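PDB 5V8S: flavoprotein from Thermotoga maritima, which probably serves as an electron-transfer oxidoreductase, coupling a mu-oxo-diiron centre in a metallo-beta-lactamase-like domain to a flavodoxin-like domain expected to bind FMN. Local coordinates for residues N53-K58 with I175-D180; T18-I21 with I27-L30; P100-S105 with P238-I243; F156-W161 with D166-Y171. The protein carries 1 engineered substitution. All coordinates share one frame; numbering follows the deposited sequence.

In the fold
The four contacts illustrate how chemistry follows place in a two-sheet fold. Contact 2 is a partly exposed hairpin at the margin of one sheet, where charged and aromatic groups share a surface. Strand 26-34 of that hairpin bonds to strand 50-59, which faces the second sheet in contact 1, a buried and purely apolar meeting of side chains. Contact 4 is a hairpin of that second sheet, bonded through Thr170 to Phe177 of contact 1, and mostly buried. Contact 3, also buried, has no hydrogen bond or apolar packing of note between its segments: loop and helix ligands converge on an iron, and Asp180 of contact 1 bridges the same cluster.

Contact 1: N53-K58 with I175-D180; sequences NAYLVK and ILFSCD. With FEO (mu-oxo-diiron), chain C.
Tyr55 and Phe177 meet as an offset edge-to-face pair, with the edge of Phe177 directed at the face of Tyr55. The ring centroids are 5.5 Å apart and the planes stand at 69°. Phe177 CE2 is the leading atom, 3.7 Å from Tyr55 CB, and both it and CD2 lie 3.8 Å from Tyr55 CG, which sits in plane at the phenyl edge. One corner further round, Phe177 CZ touches Val57 CG2 at 4.0 Å, so the phenyl edge spans two residues that point the same way from one strand. This is the interior of the metallo-beta-lactamase sandwich: Tyr55 and Val57 belong to the sheet containing strand 50-59, Phe177 to the sheet containing strand 175-179, and no hydrogen bond links the two segments. In Phe177, CG is anti to the carbonyl carbon (chi1 -60°), which carries the ring across the gap between sheets. Leu237 touches both side chains, while the hydroxyl of Tyr55 is hydrogen-bonded to Pro238 O, which anchors the far end of the ring. Further along segment 175-180, Asp180 bridges the cluster, with OD1 2.1 Å from iron FE2 and OD2 2.1 Å from iron FE1.

Contact 2: T18-I21 with I27-L30; sequences TERI and IYVL
Tyr28 presents one ring face to the aliphatic part of Arg20: CG lies 4.2 Å above the ring plane, displaced toward the rim, and CB makes an off-centre CH-pi contact 4.2 Å from the centroid. The guanidinium does not stack. Its plane stands at 87° to the ring, and the phenol oxygen of Tyr28 lies at its edge, in plane, 3.8 Å from Arg20 NH1. A bend at chi3 (57°) turns that group off the line of the chain, and its NE forms a salt bridge with Asp23, whereas the tyrosine hydroxyl bonds to Glu26. Further along the same face, Leu30 CD2 rests 3.5 Å from Thr18 OG1, the two side chains lying alongside each other. Ile21 CG2 meets Val29 CG1 at 3.9 Å, nearly at a right angle, and Ile21 CG1 approaches Ile27 CG2. The two strands, 16-22 and 26-34, form an antiparallel hairpin. Glu19 and Val29 are a hydrogen-bonded pair, bonded in both directions (Val29 N to Glu19 O 3.0 Å, and Glu19 N to Val29 O), and Ile21 N donates to Ile27 O at 2.8 Å. The backbone bonds thus set the register, while the arginine shields the tyrosine ring with methylenes and its charged end is engaged by an acid of the turn.

Contact 3: P100-S105 with P238-I243; sequences PDDSGS and PGHGLI. Engineered in segment 100-105: Asp102 (natural residue His). With FEO (mu-oxo-diiron), chain C.
Asp101, Asp102 and His240 converge on one iron from three directions, and their mutual orientation is that of ligands round an octahedron. Asp101 OD2 and His240 NE2 each lie 2.2 Å from iron FE2, and Asp102 OD2 lies 2.3 Å from it. The side chains of Asp102 and His240 approach from opposite directions, yet their donor atoms take neighbouring positions on the iron, and their flat groups are turned 47° against each other. Asp101 instead brings OD2 to the edge of the imidazole, near its plane, 3.0 Å from His240 CE1. Its CG sits between the backbone N and the carbonyl carbon (chi1 58°), which carries the carboxylate round to the metal. Asp101 OD2 and Asp102 OD2 are 3.0 Å apart, a closeness explained by the iron they share and not by a hydrogen bond. Across FE2, His240 NE2 stands opposite the oxo bridge, Asp102 OD2 opposite water 2, and Asp101 OD2 opposite Asp180 OD1. Behind the imidazole, ND1 is hydrogen-bonded to Ser51 O, a second-shell link that fixes the rotation of the ring. Asp102 is an engineered residue, histidine in the natural sequence, so a carboxylate occupies this iron position here. Tyr276 of the second subunit packs on Asp101; it falls in the flavodoxin-like part of that chain, consistent with a flavin domain of one subunit serving the iron site of the other. With His97 and Glu99 on the other iron, Asp101 belongs to the His-x-Glu-x-Asp-His motif of flavodiiron proteins, its last histidine replaced here by Asp102, a variant of the metallo-beta-lactamase metal-binding motif.

Contact 4: F156-W161 with D166-Y171; sequences FVMTPW and DTMVTY
Val157 and Val169 form a hydrogen-bonded pair of a beta hairpin made by strands 152-158 and 168-172. Val157 N donates to Val169 O at 3.0 Å with an almost straight N-H...O angle of 175°, and Val169 N returns a bond to Val157 O. On the face that carries the neighbouring pairs, Phe156, Met158, Met168 and Thr170 cluster. Met168 CE touches Phe156 CD1 at 3.8 Å, and its sulfur approaches the ring obliquely in a Met-aromatic contact, SD 5.2 Å from the centroid. An extended chain beyond CG lets Met168 run alongside the phenylalanine, while Met158, bent at chi2 and chi3, curls back to place its CE 3.7 Å from Met168 SD. Thr170 OG1 lies 3.4 Å from Phe156 CE1, but its hydrogen bond goes to Asn96. The hairpin sits in the second sheet of the metallo-beta-lactamase sandwich, and its connecting loop reaches toward the diiron site. There Thr159 N bonds to Thr167 O at 3.0 Å, the donor tilted 32° from the carbonyl plane. The bond from Thr167 OG1 to Thr159 O is very short and so doubtful in detail; OG1 also bonds within the loop to Trp164 O and Leu162 N. The OG1 of Thr159 itself is buried without a partner. Nearby, Asp166 bonds to ND1 of His97, positioning an iron ligand from the second shell, while Trp161 meets Trp363 of the second subunit edge-to-face.

Contact 1: N53-K58 with I175-D180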
loop_
_atom_site.group_PDB
_atom_site.type_symbol
_atom_site.label_atom_id
_atom_site.label_comp_id
_atom_site.label_asym_id
_atom_site.label_seq_id
_atom_site.Cartn_x
_atom_site.Cartn_y
_atom_site.Cartn_z
ATOM N N ASN A 53 19.892 18.360 -8.700
ATOM C CA ASN A 53 21.029 19.276 -8.697
ATOM C C ASN A 53 22.024 18.838 -9.760
ATOM O O ASN A 53 22.496 17.701 -9.725
ATOM C CB ASN A 53 21.786 19.253 -7.362
ATOM C CG ASN A 53 20.894 19.512 -6.146
ATOM O OD1 ASN A 53 19.811 20.105 -6.241
ATOM N ND2 ASN A 53 21.368 19.072 -4.983
ATOM N N ALA A 54 22.344 19.732 -10.688
ATOM C CA ALA A 54 23.408 19.521 -11.659
ATOM C C ALA A 54 24.449 20.611 -11.465
ATOM O O ALA A 54 24.184 21.617 -10.814
ATOM C CB ALA A 54 22.842 19.579 -13.079
ATOM N N TYR A 55 25.638 20.405 -12.028
ATOM C CA TYR A 55 26.748 21.317 -11.784
ATOM C C TYR A 55 27.460 21.625 -13.089
ATOM O O TYR A 55 27.539 20.774 -13.980
ATOM C CB TYR A 55 27.754 20.729 -10.783
ATOM C CG TYR A 55 27.093 20.430 -9.453
ATOM C CD1 TYR A 55 26.453 19.216 -9.235
ATOM C CD2 TYR A 55 27.059 21.372 -8.439
ATOM C CE1 TYR A 55 25.806 18.945 -8.035
ATOM C CE2 TYR A 55 26.425 21.109 -7.240
ATOM C CZ TYR A 55 25.804 19.901 -7.040
ATOM O OH TYR A 55 25.190 19.675 -5.833
ATOM N N LEU A 56 28.009 22.839 -13.182
ATOM C CA LEU A 56 28.831 23.233 -14.321
ATOM C C LEU A 56 30.175 23.733 -13.809
ATOM O O LEU A 56 30.225 24.637 -12.965
ATOM C CB LEU A 56 28.154 24.332 -15.149
ATOM C CG LEU A 56 28.960 24.771 -16.382
ATOM C CD1 LEU A 56 28.853 23.721 -17.478
ATOM C CD2 LEU A 56 28.497 26.126 -16.887
ATOM N N VAL A 57 31.257 23.159 -14.333
ATOM C CA VAL A 57 32.611 23.561 -13.973
ATOM C C VAL A 57 33.201 24.251 -15.190
ATOM O O VAL A 57 33.363 23.623 -16.236
ATOM C CB VAL A 57 33.489 22.368 -13.546
ATOM C CG1 VAL A 57 34.782 22.873 -12.903
ATOM C CG2 VAL A 57 32.736 21.446 -12.589
ATOM N N LYS A 58 33.522 25.537 -15.060
ATOM C CA LYS A 58 34.079 26.310 -16.160
ATOM C C LYS A 58 35.577 26.417 -15.947
ATOM O O LYS A 58 36.027 26.991 -14.949
ATOM C CB LYS A 58 33.429 27.691 -16.237
ATOM C CG LYS A 58 31.922 27.600 -16.478
ATOM C CD LYS A 58 31.282 28.963 -16.733
ATOM C CE LYS A 58 31.407 29.397 -18.187
ATOM N NZ LYS A 58 30.713 30.711 -18.441
ATOM N N ILE A 175 36.689 18.420 -3.897
ATOM C CA ILE A 175 35.257 18.608 -4.103
ATOM C C ILE A 175 34.700 17.324 -4.691
ATOM O O ILE A 175 35.164 16.869 -5.738
ATOM C CB ILE A 175 34.997 19.800 -5.033
ATOM C CG1 ILE A 175 35.590 21.069 -4.411
ATOM C CG2 ILE A 175 33.502 19.947 -5.324
ATOM C CD1 ILE A 175 35.529 22.276 -5.317
ATOM N N LEU A 176 33.701 16.734 -4.035
ATOM C CA LEU A 176 33.140 15.461 -4.470
ATOM C C LEU A 176 31.750 15.697 -5.056
ATOM O O LEU A 176 30.845 16.166 -4.354
ATOM C CB LEU A 176 33.061 14.491 -3.286
ATOM C CG LEU A 176 32.807 13.028 -3.656
ATOM C CD1 LEU A 176 34.068 12.407 -4.233
ATOM C CD2 LEU A 176 32.336 12.242 -2.453
ATOM N N PHE A 177 31.590 15.386 -6.341
ATOM C CA PHE A 177 30.289 15.395 -7.004
ATOM C C PHE A 177 29.757 13.972 -6.905
ATOM O O PHE A 177 30.293 13.057 -7.535
ATOM C CB PHE A 177 30.434 15.822 -8.467
ATOM C CG PHE A 177 31.029 17.191 -8.654
ATOM C CD1 PHE A 177 32.402 17.359 -8.764
ATOM C CD2 PHE A 177 30.213 18.307 -8.768
ATOM C CE1 PHE A 177 32.950 18.629 -8.968
ATOM C CE2 PHE A 177 30.752 19.573 -8.985
ATOM C CZ PHE A 177 32.119 19.732 -9.081
ATOM N N SER A 178 28.743 13.770 -6.068
ATOM C CA SER A 178 28.420 12.434 -5.606
ATOM C C SER A 178 27.051 11.936 -6.038
ATOM O O SER A 178 26.698 10.806 -5.698
ATOM C CB SER A 178 28.515 12.385 -4.077
ATOM O OG SER A 178 27.720 13.394 -3.500
ATOM N N CYS A 179 26.269 12.745 -6.750
ATOM C CA CYS A 179 24.943 12.358 -7.225
ATOM C C CYS A 179 24.065 11.804 -6.094
ATOM O O CYS A 179 23.818 12.519 -5.134
ATOM C CB CYS A 179 25.022 11.433 -8.439
ATOM S SG CYS A 179 23.501 11.489 -9.405
ATOM N N ASP A 180 23.591 10.553 -6.151
ATOM C CA ASP A 180 22.692 10.077 -5.089
ATOM C C ASP A 180 23.387 9.904 -3.754
ATOM O O ASP A 180 22.709 9.925 -2.715
ATOM C CB ASP A 180 22.069 8.721 -5.420
ATOM C CG ASP A 180 20.994 8.791 -6.504
ATOM O OD1 ASP A 180 20.615 9.906 -6.919
ATOM O OD2 ASP A 180 20.542 7.717 -6.956
HETATM FE FE1 FEO C . 19.153 6.959 -8.301
HETATM FE FE2 FEO C . 18.787 10.332 -7.969
HETATM O O FEO C . 18.763 8.698 -8.898
HETATM O O HOH W 1 17.476 7.439 -6.950
HETATM O O HOH W 2 17.623 9.292 -6.315
#

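Contact 2: T18-I21 with I27-L30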
loop_
_atom_site.group_PDB
_atom_site.type_symbol
_atom_site.label_atom_id
_atom_site.label_comp_id
_atom_site.label_asym_id
_atom_site.label_seq_id
_atom_site.Cartn_x
_atom_site.Cartn_y
_atom_site.Cartn_z
ATOM N N THR A 18 20.235 29.054 -9.630
ATOM C CA THR A 18 21.446 29.040 -10.445
ATOM C C THR A 18 22.449 29.936 -9.730
ATOM O O THR A 18 22.225 31.145 -9.606
ATOM C CB THR A 18 21.165 29.570 -11.856
ATOM O OG1 THR A 18 20.207 28.729 -12.512
ATOM C CG2 THR A 18 22.422 29.602 -12.689
ATOM N N GLU A 19 23.534 29.356 -9.228
ATOM C CA GLU A 19 24.441 30.140 -8.397
ATOM C C GLU A 19 25.872 29.636 -8.517
ATOM O O GLU A 19 26.118 28.428 -8.594
ATOM C CB GLU A 19 23.976 30.087 -6.937
ATOM C CG GLU A 19 24.882 30.817 -5.962
ATOM C CD GLU A 19 24.172 31.210 -4.675
ATOM O OE1 GLU A 19 22.968 31.548 -4.736
ATOM O OE2 GLU A 19 24.822 31.181 -3.604
ATOM N N ARG A 20 26.821 30.573 -8.528
ATOM C CA ARG A 20 28.223 30.195 -8.437
ATOM C C ARG A 20 28.500 29.830 -6.986
ATOM O O ARG A 20 28.240 30.628 -6.079
ATOM C CB ARG A 20 29.128 31.328 -8.916
ATOM C CG ARG A 20 30.561 30.842 -9.111
ATOM C CD ARG A 20 31.450 31.878 -9.770
ATOM N NE ARG A 20 31.471 33.114 -9.019
ATOM C CZ ARG A 20 30.841 34.228 -9.377
ATOM N NH1 ARG A 20 30.121 34.273 -10.498
ATOM N NH2 ARG A 20 30.934 35.302 -8.609
ATOM N N ILE A 21 28.960 28.606 -6.758
ATOM C CA ILE A 21 29.216 28.118 -5.411
ATOM C C ILE A 21 30.706 27.988 -5.105
ATOM O O ILE A 21 31.069 27.887 -3.924
ATOM C CB ILE A 21 28.474 26.794 -5.121
ATOM C CG1 ILE A 21 28.741 25.762 -6.227
ATOM C CG2 ILE A 21 26.967 27.050 -4.956
ATOM C CD1 ILE A 21 28.288 24.352 -5.868
ATOM N N ILE A 27 32.571 26.998 -10.256
ATOM C CA ILE A 27 31.559 25.942 -10.239
ATOM C C ILE A 27 30.207 26.574 -9.967
ATOM O O ILE A 27 30.071 27.374 -9.035
ATOM C CB ILE A 27 31.859 24.867 -9.171
ATOM C CG1 ILE A 27 33.189 24.173 -9.461
ATOM C CG2 ILE A 27 30.727 23.834 -9.096
ATOM C CD1 ILE A 27 33.676 23.325 -8.325
ATOM N N TYR A 28 29.211 26.195 -10.769
ATOM C CA TYR A 28 27.823 26.599 -10.604
ATOM C C TYR A 28 26.991 25.378 -10.253
ATOM O O TYR A 28 27.239 24.276 -10.759
ATOM C CB TYR A 28 27.255 27.186 -11.900
ATOM C CG TYR A 28 27.948 28.454 -12.331
ATOM C CD1 TYR A 28 29.168 28.404 -12.990
ATOM C CD2 TYR A 28 27.388 29.698 -12.082
ATOM C CE1 TYR A 28 29.814 29.554 -13.378
ATOM C CE2 TYR A 28 28.035 30.860 -12.466
ATOM C CZ TYR A 28 29.245 30.779 -13.119
ATOM O OH TYR A 28 29.902 31.926 -13.502
ATOM N N VAL A 29 25.989 25.584 -9.407
ATOM C CA VAL A 29 24.906 24.616 -9.248
ATOM C C VAL A 29 23.708 25.093 -10.048
ATOM O O VAL A 29 23.407 26.295 -10.098
ATOM C CB VAL A 29 24.521 24.385 -7.767
ATOM C CG1 VAL A 29 24.031 25.686 -7.123
ATOM C CG2 VAL A 29 23.488 23.255 -7.635
ATOM N N LEU A 30 23.021 24.135 -10.664
ATOM C CA LEU A 30 21.712 24.326 -11.283
ATOM C C LEU A 30 20.775 23.376 -10.554
ATOM O O LEU A 30 20.868 22.156 -10.731
ATOM C CB LEU A 30 21.757 23.974 -12.767
ATOM C CG LEU A 30 22.680 24.862 -13.599
ATOM C CD1 LEU A 30 23.156 24.120 -14.803
ATOM C CD2 LEU A 30 21.956 26.119 -14.018
#

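Contact 3: P100-S105 with P238-I243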
loop_
_atom_site.group_PDB
_atom_site.type_symbol
_atom_site.label_atom_id
_atom_site.label_comp_id
_atom_site.label_asym_id
_atom_site.label_seq_id
_atom_site.Cartn_x
_atom_site.Cartn_y
_atom_site.Cartn_z
ATOM N N PRO A 100 16.893 8.176 -14.642
ATOM C CA PRO A 100 16.352 9.360 -15.330
ATOM C C PRO A 100 15.999 10.550 -14.464
ATOM O O PRO A 100 15.730 11.611 -15.035
ATOM C CB PRO A 100 15.138 8.814 -16.076
ATOM C CG PRO A 100 15.509 7.408 -16.360
ATOM C CD PRO A 100 16.263 6.939 -15.152
ATOM N N ASP A 101 15.950 10.442 -13.130
ATOM C CA ASP A 101 15.783 11.660 -12.343
ATOM C C ASP A 101 17.000 12.569 -12.435
ATOM O O ASP A 101 16.875 13.785 -12.266
ATOM C CB ASP A 101 15.492 11.358 -10.874
ATOM C CG ASP A 101 16.573 10.534 -10.197
ATOM O OD1 ASP A 101 17.009 9.514 -10.752
ATOM O OD2 ASP A 101 16.997 10.904 -9.079
ATOM N N ASP A 102 18.158 12.001 -12.715
ATOM C CA ASP A 102 19.376 12.766 -12.907
ATOM C C ASP A 102 19.824 12.853 -14.367
ATOM O O ASP A 102 20.549 13.790 -14.706
ATOM C CB ASP A 102 20.480 12.207 -11.982
ATOM C CG ASP A 102 20.094 12.344 -10.451
ATOM O OD1 ASP A 102 19.954 13.498 -9.959
ATOM O OD2 ASP A 102 19.898 11.332 -9.727
ATOM N N SER A 103 19.351 11.961 -15.251
ATOM C CA SER A 103 19.808 11.916 -16.645
ATOM C C SER A 103 18.740 12.270 -17.672
ATOM O O SER A 103 19.041 12.287 -18.875
ATOM C CB SER A 103 20.351 10.522 -16.977
ATOM O OG SER A 103 19.305 9.568 -17.074
ATOM N N GLY A 104 17.505 12.538 -17.248
ATOM C CA GLY A 104 16.426 12.661 -18.212
ATOM C C GLY A 104 16.588 13.829 -19.166
ATOM O O GLY A 104 16.019 13.823 -20.269
ATOM N N SER A 105 17.328 14.857 -18.747
ATOM C CA SER A 105 17.601 16.031 -19.570
ATOM C C SER A 105 18.736 15.826 -20.558
ATOM O O SER A 105 18.974 16.717 -21.377
ATOM C CB SER A 105 17.946 17.221 -18.667
ATOM O OG SER A 105 19.003 16.914 -17.764
ATOM N N PRO A 238 25.945 16.807 -3.806
ATOM C CA PRO A 238 25.112 15.689 -4.277
ATOM C C PRO A 238 24.058 16.100 -5.280
ATOM O O PRO A 238 23.840 17.288 -5.536
ATOM C CB PRO A 238 24.432 15.213 -2.991
ATOM C CG PRO A 238 24.204 16.521 -2.248
ATOM C CD PRO A 238 25.382 17.446 -2.609
ATOM N N GLY A 239 23.341 15.099 -5.799
ATOM C CA GLY A 239 22.315 15.309 -6.799
ATOM C C GLY A 239 20.960 15.686 -6.273
ATOM O O GLY A 239 20.101 16.069 -7.063
ATOM N N HIS A 240 20.752 15.563 -4.970
ATOM C CA HIS A 240 19.475 15.888 -4.349
ATOM C C HIS A 240 19.742 16.533 -3.004
ATOM O O HIS A 240 20.547 16.021 -2.232
ATOM C CB HIS A 240 18.638 14.622 -4.091
ATOM C CG HIS A 240 18.459 13.743 -5.291
ATOM N ND1 HIS A 240 17.723 14.113 -6.395
ATOM C CD2 HIS A 240 18.937 12.508 -5.556
ATOM C CE1 HIS A 240 17.743 13.138 -7.286
ATOM N NE2 HIS A 240 18.466 12.149 -6.796
ATOM N N GLY A 241 19.030 17.625 -2.719
ATOM C CA GLY A 241 19.108 18.257 -1.406
ATOM C C GLY A 241 20.257 19.248 -1.269
ATOM O O GLY A 241 20.709 19.866 -2.233
ATOM N N LEU A 242 20.717 19.396 -0.030
ATOM C CA LEU A 242 21.710 20.396 0.317
ATOM C C LEU A 242 23.096 20.025 -0.197
ATOM O O LEU A 242 23.475 18.852 -0.274
ATOM C CB LEU A 242 21.787 20.507 1.831
ATOM C CG LEU A 242 20.683 21.261 2.575
ATOM C CD1 LEU A 242 21.157 21.476 4.000
ATOM C CD2 LEU A 242 20.319 22.600 1.910
ATOM N N ILE A 243 23.878 21.071 -0.478
ATOM C CA ILE A 243 25.315 20.984 -0.713
ATOM C C ILE A 243 26.007 21.179 0.623
ATOM O O ILE A 243 25.548 21.974 1.453
ATOM C CB ILE A 243 25.736 22.075 -1.711
ATOM C CG1 ILE A 243 25.111 21.794 -3.069
ATOM C CG2 ILE A 243 27.253 22.213 -1.803
ATOM C CD1 ILE A 243 25.001 23.019 -3.917
HETATM FE FE1 FEO C . 19.153 6.959 -8.301
HETATM FE FE2 FEO C . 18.787 10.332 -7.969
HETATM O O FEO C . 18.763 8.698 -8.898
HETATM O O HOH W 1 17.476 7.439 -6.950
HETATM O O HOH W 2 17.623 9.292 -6.315
#

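Contact 4: F156-W161 with D166-Y171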
loop_
_atom_site.group_PDB
_atom_site.type_symbol
_atom_site.label_atom_id
_atom_site.label_comp_id
_atom_site.label_asym_id
_atom_site.label_seq_id
_atom_site.Cartn_x
_atom_site.Cartn_y
_atom_site.Cartn_z
ATOM N N PHE A 156 37.901 9.495 -10.682
ATOM C CA PHE A 156 36.635 8.778 -10.675
ATOM C C PHE A 156 36.743 7.568 -9.761
ATOM O O PHE A 156 37.651 6.744 -9.908
ATOM C CB PHE A 156 36.237 8.391 -12.100
ATOM C CG PHE A 156 36.113 9.580 -12.990
ATOM C CD1 PHE A 156 34.968 10.338 -12.985
ATOM C CD2 PHE A 156 37.194 10.009 -13.744
ATOM C CE1 PHE A 156 34.862 11.472 -13.755
ATOM C CE2 PHE A 156 37.092 11.134 -14.521
ATOM C CZ PHE A 156 35.921 11.878 -14.521
ATOM N N VAL A 157 35.811 7.465 -8.824
ATOM C CA VAL A 157 35.814 6.405 -7.833
ATOM C C VAL A 157 34.502 5.643 -7.972
ATOM O O VAL A 157 33.422 6.212 -7.766
ATOM C CB VAL A 157 35.960 6.980 -6.420
ATOM C CG1 VAL A 157 35.907 5.869 -5.395
ATOM C CG2 VAL A 157 37.256 7.810 -6.306
ATOM N N MET A 158 34.593 4.361 -8.301
ATOM C CA MET A 158 33.385 3.548 -8.412
ATOM C C MET A 158 32.822 3.276 -7.022
ATOM O O MET A 158 33.555 2.893 -6.106
ATOM C CB MET A 158 33.693 2.223 -9.109
ATOM C CG MET A 158 34.286 2.346 -10.508
ATOM S SD MET A 158 33.364 3.378 -11.660
ATOM C CE MET A 158 34.435 4.814 -11.776
ATOM N N THR A 159 31.526 3.491 -6.859
ATOM C CA THR A 159 30.837 3.193 -5.606
ATOM C C THR A 159 29.599 2.377 -5.948
ATOM O O THR A 159 28.462 2.851 -5.822
ATOM C CB THR A 159 30.499 4.476 -4.839
ATOM O OG1 THR A 159 29.622 5.299 -5.620
ATOM C CG2 THR A 159 31.783 5.255 -4.515
ATOM N N PRO A 160 29.790 1.130 -6.381
ATOM C CA PRO A 160 28.667 0.354 -6.928
ATOM C C PRO A 160 27.573 0.100 -5.905
ATOM O O PRO A 160 27.815 0.004 -4.701
ATOM C CB PRO A 160 29.321 -0.959 -7.368
ATOM C CG PRO A 160 30.569 -1.064 -6.535
ATOM C CD PRO A 160 31.033 0.342 -6.303
ATOM N N TRP A 161 26.346 0.015 -6.410
ATOM C CA TRP A 161 25.170 -0.356 -5.626
ATOM C C TRP A 161 24.787 0.712 -4.612
ATOM O O TRP A 161 24.132 0.415 -3.606
ATOM C CB TRP A 161 25.322 -1.745 -5.003
ATOM C CG TRP A 161 25.440 -2.796 -6.070
ATOM C CD1 TRP A 161 26.561 -3.502 -6.432
ATOM C CD2 TRP A 161 24.397 -3.229 -6.951
ATOM N NE1 TRP A 161 26.265 -4.362 -7.468
ATOM C CE2 TRP A 161 24.949 -4.208 -7.809
ATOM C CE3 TRP A 161 23.050 -2.884 -7.097
ATOM C CZ2 TRP A 161 24.198 -4.849 -8.784
ATOM C CZ3 TRP A 161 22.298 -3.537 -8.062
ATOM C CH2 TRP A 161 22.876 -4.499 -8.897
ATOM N N ASP A 166 25.894 1.152 -11.717
ATOM C CA ASP A 166 26.607 2.167 -12.483
ATOM C C ASP A 166 27.181 3.291 -11.632
ATOM O O ASP A 166 27.880 4.147 -12.172
ATOM C CB ASP A 166 25.698 2.783 -13.559
ATOM C CG ASP A 166 24.565 3.638 -12.986
ATOM O OD1 ASP A 166 24.308 3.584 -11.762
ATOM O OD2 ASP A 166 23.936 4.373 -13.782
ATOM N N THR A 167 26.921 3.311 -10.330
ATOM C CA THR A 167 27.172 4.518 -9.556
ATOM C C THR A 167 28.659 4.744 -9.320
ATOM O O THR A 167 29.407 3.822 -8.986
ATOM C CB THR A 167 26.385 4.487 -8.240
ATOM O OG1 THR A 167 26.693 3.317 -7.480
ATOM C CG2 THR A 167 24.962 4.424 -8.526
ATOM N N MET A 168 29.076 5.989 -9.520
ATOM C CA MET A 168 30.423 6.435 -9.221
ATOM C C MET A 168 30.335 7.846 -8.656
ATOM O O MET A 168 29.288 8.496 -8.697
ATOM C CB MET A 168 31.298 6.424 -10.484
ATOM C CG MET A 168 30.888 7.423 -11.530
ATOM S SD MET A 168 32.104 7.465 -12.875
ATOM C CE MET A 168 31.530 8.895 -13.767
ATOM N N VAL A 169 31.453 8.323 -8.124
ATOM C CA VAL A 169 31.552 9.700 -7.668
ATOM C C VAL A 169 32.771 10.317 -8.339
ATOM O O VAL A 169 33.720 9.616 -8.694
ATOM C CB VAL A 169 31.621 9.800 -6.125
ATOM C CG1 VAL A 169 30.360 9.227 -5.478
ATOM C CG2 VAL A 169 32.830 9.074 -5.603
ATOM N N THR A 170 32.720 11.633 -8.544
ATOM C CA THR A 170 33.771 12.386 -9.217
ATOM C C THR A 170 34.434 13.306 -8.198
ATOM O O THR A 170 33.759 14.090 -7.527
ATOM C CB THR A 170 33.178 13.209 -10.365
ATOM O OG1 THR A 170 32.618 12.332 -11.348
ATOM C CG2 THR A 170 34.228 14.075 -11.045
ATOM N N TYR A 171 35.750 13.194 -8.079
ATOM C CA TYR A 171 36.542 13.941 -7.103
ATOM C C TYR A 171 37.415 14.945 -7.839
ATOM O O TYR A 171 38.208 14.560 -8.696
ATOM C CB TYR A 171 37.420 12.963 -6.340
ATOM C CG TYR A 171 38.321 13.581 -5.303
ATOM C CD1 TYR A 171 37.824 13.918 -4.057
ATOM C CD2 TYR A 171 39.677 13.808 -5.552
ATOM C CE1 TYR A 171 38.634 14.467 -3.083
ATOM C CE2 TYR A 171 40.497 14.371 -4.581
ATOM C CZ TYR A 171 39.975 14.701 -3.350
ATOM O OH TYR A 171 40.792 15.248 -2.375
#